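Long-range contacts in aminotransferase class-III (Sphaerobacter thermophilus DSM 20745, PDB 6K8H), which belongs to the class-III aminotransferases of the PLP-dependent transferase superfamily and assembles from two copies of one chain: residues V121-N125 against H314-A320; P198-I202 against Y231-F237. All coordinates share one frame. Numbering follows the deposited sequence.

Contact 1: residues V121-N125 against H314-A320. With PLR ((5-hydroxy-4,6-dimethylpyridin-3-yl)methyl dihydrogen phosphate), chain C.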
loop_
_atom_site.group_PDB
_atom_site.type_symbol
_atom_site.label_atom_id
_atom_site.label_comp_id
_atom_site.label_asym_id
_atom_site.label_seq_id
_atom_site.Cartn_x
_atom_site.Cartn_y
_atom_site.Cartn_z
ATOM N N VAL B 121 -8.157 5.358 -14.965
ATOM C CA VAL B 121 -7.381 4.676 -13.935
ATOM C C VAL B 121 -7.276 5.563 -12.701
ATOM O O VAL B 121 -7.530 6.769 -12.749
ATOM C CB VAL B 121 -5.960 4.269 -14.414
ATOM C CG1 VAL B 121 -6.024 3.501 -15.722
ATOM C CG2 VAL B 121 -5.068 5.490 -14.548
ATOM N N ARG B 122 -6.925 4.923 -11.581
ATOM C CA ARG B 122 -6.479 5.552 -10.341
ATOM C C ARG B 122 -5.274 4.776 -9.821
ATOM O O ARG B 122 -5.232 3.545 -9.926
ATOM C CB ARG B 122 -7.578 5.558 -9.267
ATOM C CG ARG B 122 -8.723 6.520 -9.522
ATOM C CD ARG B 122 -9.767 6.426 -8.430
ATOM N NE ARG B 122 -9.439 7.182 -7.216
ATOM C CZ ARG B 122 -9.781 8.454 -7.005
ATOM N NH1 ARG B 122 -10.445 9.126 -7.929
ATOM N NH2 ARG B 122 -9.470 9.062 -5.866
ATOM N N PHE B 123 -4.312 5.488 -9.234
ATOM C CA PHE B 123 -3.097 4.873 -8.719
ATOM C C PHE B 123 -3.194 4.658 -7.212
ATOM O O PHE B 123 -3.812 5.451 -6.487
ATOM C CB PHE B 123 -1.874 5.729 -9.053
ATOM C CG PHE B 123 -1.666 5.906 -10.525
ATOM C CD1 PHE B 123 -1.052 4.909 -11.266
ATOM C CD2 PHE B 123 -2.133 7.034 -11.175
ATOM C CE1 PHE B 123 -0.883 5.046 -12.629
ATOM C CE2 PHE B 123 -1.968 7.178 -12.546
ATOM C CZ PHE B 123 -1.348 6.182 -13.272
ATOM N N THR B 124 -2.598 3.555 -6.758
ATOM C CA THR B 124 -2.506 3.191 -5.353
ATOM C C THR B 124 -1.036 2.953 -5.026
ATOM O O THR B 124 -0.169 3.185 -5.877
ATOM C CB THR B 124 -3.328 1.937 -5.065
ATOM O OG1 THR B 124 -2.720 0.832 -5.739
ATOM C CG2 THR B 124 -4.781 2.097 -5.557
ATOM N N ASN B 125 -0.741 2.466 -3.822
ATOM C CA ASN B 125 0.640 2.272 -3.404
ATOM C C ASN B 125 1.074 0.811 -3.391
ATOM O O ASN B 125 2.205 0.519 -2.973
ATOM C CB ASN B 125 0.852 2.919 -2.037
ATOM C CG ASN B 125 0.460 4.370 -2.057
ATOM O OD1 ASN B 125 1.150 5.185 -2.666
ATOM N ND2 ASN B 125 -0.688 4.694 -1.470
ATOM N N HIS B 314 -11.575 7.507 -2.076
ATOM C CA HIS B 314 -10.263 6.847 -2.265
ATOM C C HIS B 314 -9.109 7.825 -2.028
ATOM O O HIS B 314 -8.658 8.442 -2.982
ATOM C CB HIS B 314 -10.163 6.120 -3.608
ATOM C CG HIS B 314 -8.791 5.602 -3.869
ATOM N ND1 HIS B 314 -8.161 5.752 -5.076
ATOM C CD2 HIS B 314 -7.918 4.966 -3.068
ATOM C CE1 HIS B 314 -6.963 5.211 -5.015
ATOM N NE2 HIS B 314 -6.788 4.729 -3.789
ATOM N N GLY B 315 -8.663 7.912 -0.778
ATOM C CA GLY B 315 -7.502 8.719 -0.378
ATOM C C GLY B 315 -6.218 7.910 -0.507
ATOM O O GLY B 315 -6.255 6.787 -1.013
ATOM N N GLY B 316 -5.102 8.472 -0.060
ATOM C CA GLY B 316 -3.807 7.774 -0.129
ATOM C C GLY B 316 -2.705 8.806 -0.215
ATOM O O GLY B 316 -2.553 9.424 -1.274
ATOM N N THR B 317 -1.914 8.911 0.843
ATOM C CA THR B 317 -0.899 9.985 0.954
ATOM C C THR B 317 0.089 9.940 -0.209
ATOM O O THR B 317 0.390 11.011 -0.737
ATOM C CB THR B 317 -0.112 9.817 2.256
ATOM O OG1 THR B 317 -1.016 9.974 3.347
ATOM C CG2 THR B 317 1.049 10.777 2.373
ATOM N N PHE B 318 0.527 8.741 -0.592
ATOM C CA PHE B 318 1.545 8.590 -1.663
ATOM C C PHE B 318 0.928 8.193 -3.007
ATOM O O PHE B 318 1.697 7.900 -3.927
ATOM C CB PHE B 318 2.696 7.718 -1.169
ATOM C CG PHE B 318 3.468 8.413 -0.081
ATOM C CD1 PHE B 318 4.268 9.503 -0.377
ATOM C CD2 PHE B 318 3.331 8.038 1.242
ATOM C CE1 PHE B 318 4.957 10.172 0.619
ATOM C CE2 PHE B 318 4.028 8.702 2.236
ATOM C CZ PHE B 318 4.840 9.763 1.923
ATOM N N ASN B 319 -0.401 8.221 -3.117
ATOM C CA ASN B 319 -1.011 7.863 -4.419
ATOM C C ASN B 319 -0.475 8.827 -5.479
ATOM O O ASN B 319 -0.509 10.035 -5.250
ATOM C CB ASN B 319 -2.533 8.048 -4.425
ATOM C CG ASN B 319 -3.287 7.122 -3.495
ATOM O OD1 ASN B 319 -2.690 6.339 -2.777
ATOM N ND2 ASN B 319 -4.605 7.201 -3.522
ATOM N N ALA B 320 -0.003 8.272 -6.591
ATOM C CA ALA B 320 0.425 9.063 -7.746
ATOM C C ALA B 320 1.546 10.042 -7.384
ATOM O O ALA B 320 1.669 11.108 -7.987
ATOM C CB ALA B 320 -0.756 9.805 -8.385
HETATM N N1 PLR C . -4.099 6.808 9.686
HETATM C C2 PLR C . -3.999 8.121 9.871
HETATM C C2A PLR C . -4.211 8.680 11.240
HETATM C C3 PLR C . -3.686 8.967 8.799
HETATM O O3 PLR C . -3.594 10.292 9.029
HETATM C C4 PLR C . -3.487 8.417 7.516
HETATM C C4A PLR C . -3.143 9.292 6.391
HETATM C C5 PLR C . -3.594 7.030 7.358
HETATM C C6 PLR C . -3.908 6.280 8.460
HETATM C C5A PLR C . -3.413 6.373 6.019
HETATM O O4P PLR C . -2.045 6.427 5.508
HETATM P P PLR C . -1.829 6.362 3.915
HETATM O O1P PLR C . -2.422 7.617 3.350
HETATM O O2P PLR C . -0.355 6.276 3.699
HETATM O O3P PLR C . -2.576 5.142 3.481
HETATM O O HOH W 1 0.858 5.555 -6.748
#
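Arg122 and His314 form the strongest polar link. Arg122 NE donates to His314 ND1 (2.9 Å, N-H...acceptor angle 173°), and Arg122 NH2 reaches His314 O at 3.1 Å and 143°, so the guanidinium holds both the ring and the backbone of His314. Because ND1 accepts, it carries no proton in this pair. Just past the end of the strand, Asn125 ND2 makes a weak hydrogen bond to Asn319 OD1 (2.9 Å, 125°), while Asn319 ND2 turns back to Gly315 O, weakly, at 3.0 Å. Water 1 joins the backbones, donating to Thr124 O at 2.7 Å and accepting from Ala320 N at 2.9 Å. The loop 314-320 runs beside strand 120-124, an outermost strand of the seven-stranded mixed sheet in this PLP-dependent aminotransferase fold, with the CA atoms of Thr124 and Asn319 5.0 Å apart. A type I turn, closed by Asn319 N to Gly316 O at 3.1 Å, presents Thr317, whose N and OG1 bind O1P of PLR at 2.9 and 2.7 Å; Gly127 and Thr128 of the second subunit also bind this ligand, placing the turn at the subunit interface. At phi/psi 152/111° a CB on Gly316 would press against the carbonyl O of Gly315 and clash with Asn319 OD1. Thr124 CG2 touches His314 NE2 (3.8 Å); the apolar pair is Phe123 CD2 and Ala320 CB, 4.2 Å apart, beside Met325 of helix 322-334.

Contact 2: residues P198-I202 against Y231-F237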
loop_
_atom_site.group_PDB
_atom_site.type_symbol
_atom_site.label_atom_id
_atom_site.label_comp_id
_atom_site.label_asym_id
_atom_site.label_seq_id
_atom_site.Cartn_x
_atom_site.Cartn_y
_atom_site.Cartn_z
ATOM N N PRO B 198 -13.688 -22.795 -9.000
ATOM C CA PRO B 198 -12.592 -23.629 -9.529
ATOM C C PRO B 198 -11.982 -23.089 -10.820
ATOM O O PRO B 198 -12.675 -22.997 -11.846
ATOM C CB PRO B 198 -13.271 -24.986 -9.761
ATOM C CG PRO B 198 -14.726 -24.643 -10.032
ATOM C CD PRO B 198 -15.023 -23.341 -9.304
ATOM N N PHE B 199 -10.686 -22.746 -10.794
ATOM C CA PHE B 199 -10.051 -22.162 -11.975
ATOM C C PHE B 199 -10.069 -23.163 -13.131
ATOM O O PHE B 199 -9.826 -24.357 -12.942
ATOM C CB PHE B 199 -8.615 -21.727 -11.642
ATOM C CG PHE B 199 -7.975 -20.824 -12.678
ATOM C CD1 PHE B 199 -8.251 -19.460 -12.706
ATOM C CD2 PHE B 199 -7.095 -21.339 -13.619
ATOM C CE1 PHE B 199 -7.651 -18.618 -13.640
ATOM C CE2 PHE B 199 -6.503 -20.501 -14.561
ATOM C CZ PHE B 199 -6.788 -19.138 -14.570
ATOM N N ASN B 200 -10.422 -22.678 -14.328
ATOM C CA ASN B 200 -10.434 -23.493 -15.556
ATOM C C ASN B 200 -11.428 -24.654 -15.490
ATOM O O ASN B 200 -11.256 -25.681 -16.158
ATOM C CB ASN B 200 -9.037 -24.027 -15.901
ATOM C CG ASN B 200 -8.328 -23.170 -16.924
ATOM O OD1 ASN B 200 -8.964 -22.551 -17.776
ATOM N ND2 ASN B 200 -7.000 -23.125 -16.846
ATOM N N ASP B 201 -12.474 -24.515 -14.683
ATOM C CA ASP B 201 -13.556 -25.492 -14.607
ATOM C C ASP B 201 -14.831 -24.669 -14.796
ATOM O O ASP B 201 -15.402 -24.145 -13.832
ATOM C CB ASP B 201 -13.486 -26.251 -13.272
ATOM C CG ASP B 201 -14.735 -27.068 -12.969
ATOM O OD1 ASP B 201 -15.699 -27.068 -13.765
ATOM O OD2 ASP B 201 -14.738 -27.716 -11.900
ATOM N N ILE B 202 -15.265 -24.531 -16.052
ATOM C CA ILE B 202 -16.332 -23.573 -16.327
ATOM C C ILE B 202 -17.662 -24.069 -15.772
ATOM O O ILE B 202 -18.503 -23.266 -15.360
ATOM C CB ILE B 202 -16.415 -23.255 -17.835
ATOM C CG1 ILE B 202 -17.387 -22.089 -18.097
ATOM C CG2 ILE B 202 -16.833 -24.477 -18.632
ATOM C CD1 ILE B 202 -17.113 -20.845 -17.263
ATOM N N TYR B 231 -0.424 -21.601 -15.780
ATOM C CA TYR B 231 -1.197 -22.097 -16.905
ATOM C C TYR B 231 -2.414 -21.200 -17.066
ATOM O O TYR B 231 -3.213 -21.082 -16.125
ATOM C CB TYR B 231 -1.613 -23.551 -16.693
ATOM C CG TYR B 231 -2.406 -24.113 -17.837
ATOM C CD1 TYR B 231 -1.782 -24.514 -19.010
ATOM C CD2 TYR B 231 -3.785 -24.220 -17.755
ATOM C CE1 TYR B 231 -2.519 -25.025 -20.065
ATOM C CE2 TYR B 231 -4.522 -24.723 -18.792
ATOM C CZ TYR B 231 -3.890 -25.124 -19.945
ATOM O OH TYR B 231 -4.648 -25.626 -20.975
ATOM N N PRO B 232 -2.588 -20.556 -18.218
ATOM C CA PRO B 232 -3.586 -19.488 -18.338
ATOM C C PRO B 232 -5.017 -20.000 -18.329
ATOM O O PRO B 232 -5.304 -21.170 -18.601
ATOM C CB PRO B 232 -3.257 -18.839 -19.688
ATOM C CG PRO B 232 -1.889 -19.334 -20.060
ATOM C CD PRO B 232 -1.726 -20.660 -19.408
ATOM N N ALA B 233 -5.927 -19.086 -17.977
ATOM C CA ALA B 233 -7.348 -19.317 -18.194
ATOM C C ALA B 233 -7.585 -19.660 -19.661
ATOM O O ALA B 233 -7.117 -18.952 -20.563
ATOM C CB ALA B 233 -8.151 -18.073 -17.791
ATOM N N GLU B 234 -8.286 -20.781 -19.897
ATOM C CA GLU B 234 -8.511 -21.228 -21.263
ATOM C C GLU B 234 -9.582 -20.361 -21.931
ATOM O O GLU B 234 -10.482 -19.846 -21.259
ATOM C CB GLU B 234 -8.901 -22.710 -21.275
ATOM C CG GLU B 234 -7.721 -23.612 -20.884
ATOM C CD GLU B 234 -8.070 -25.096 -20.745
ATOM O OE1 GLU B 234 -9.254 -25.432 -20.502
ATOM O OE2 GLU B 234 -7.139 -25.933 -20.863
ATOM N N PRO B 235 -9.490 -20.173 -23.254
ATOM C CA PRO B 235 -10.341 -19.156 -23.909
ATOM C C PRO B 235 -11.835 -19.383 -23.739
ATOM O O PRO B 235 -12.558 -18.424 -23.416
ATOM C CB PRO B 235 -9.910 -19.239 -25.382
ATOM C CG PRO B 235 -8.491 -19.753 -25.332
ATOM C CD PRO B 235 -8.443 -20.698 -24.156
ATOM N N ALA B 236 -12.322 -20.618 -23.908
ATOM C CA ALA B 236 -13.752 -20.879 -23.737
ATOM C C ALA B 236 -14.210 -20.574 -22.312
ATOM O O ALA B 236 -15.283 -19.988 -22.106
ATOM C CB ALA B 236 -14.068 -22.331 -24.097
ATOM N N PHE B 237 -13.405 -20.974 -21.321
ATOM C CA PHE B 237 -13.707 -20.700 -19.918
ATOM C C PHE B 237 -13.840 -19.202 -19.665
ATOM O O PHE B 237 -14.809 -18.746 -19.054
ATOM C CB PHE B 237 -12.607 -21.315 -19.044
ATOM C CG PHE B 237 -12.563 -20.786 -17.629
ATOM C CD1 PHE B 237 -13.380 -21.317 -16.652
ATOM C CD2 PHE B 237 -11.680 -19.784 -17.276
ATOM C CE1 PHE B 237 -13.328 -20.852 -15.354
ATOM C CE2 PHE B 237 -11.624 -19.310 -15.968
ATOM C CZ PHE B 237 -12.455 -19.845 -15.012
HETATM O O HOH W 2 -10.831 -24.471 -18.850
#
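Residues 198-201 form a type II turn, closed by Asp201 N to Pro198 O at 3.2 Å, with Asn200 at phi/psi 63/26°. Asp201 then N-caps helix 202-211, its OD1 accepting from Gly204 N. In the other segment, Glu234 occupies the N-cap position of helix 235-248; the CA atoms of Asn200 and Ala233 are 5.8 Å apart, those of Ile202 and Phe237 5.3 Å. Asn200 reads the opposing backbone with both ends of its amide: OD1 accepts from Glu234 N (2.8 Å, 166°) and ND2 donates to Pro232 O (3.1 Å, 170°). Asn200 CA sits over one face of the Phe237 ring, 3.9 Å from its centroid and 12° off the normal, a CH-pi contact. The ring's edge meets the face of Phe199 (centroids 5.8 Å, planes at 56°), and Phe199 CZ packs 3.7 Å from Ala233 CB. Ile202 CB touches Phe237 CD1 at 3.8 Å. Two near-linear hydrogen bonds from the Asn200 side-chain amide tie the turn to the backbone just ahead of helix 235-248, donor and acceptor each matched by its complement.

Along the chain the order is 121-125, 198-202, 231-237, 314-320, so both segments of contact 2 fall between those of contact 1. The centres lie 32 Å apart and the nearest atoms about 22 Å, so the two do not touch. Contact 1 uses outermost strand 120-124 of the seven-stranded sheet; contact 2 is off the sheet, its 198-202 segment directly following strand 194-197 at the other edge and leading into helix 202-211. Contact 1 reaches the second subunit and a bound PLR; contact 2 has no other protein chain touching its segments. One contact therefore belongs to the dimer interface, the other joins two helix starts within a single subunit.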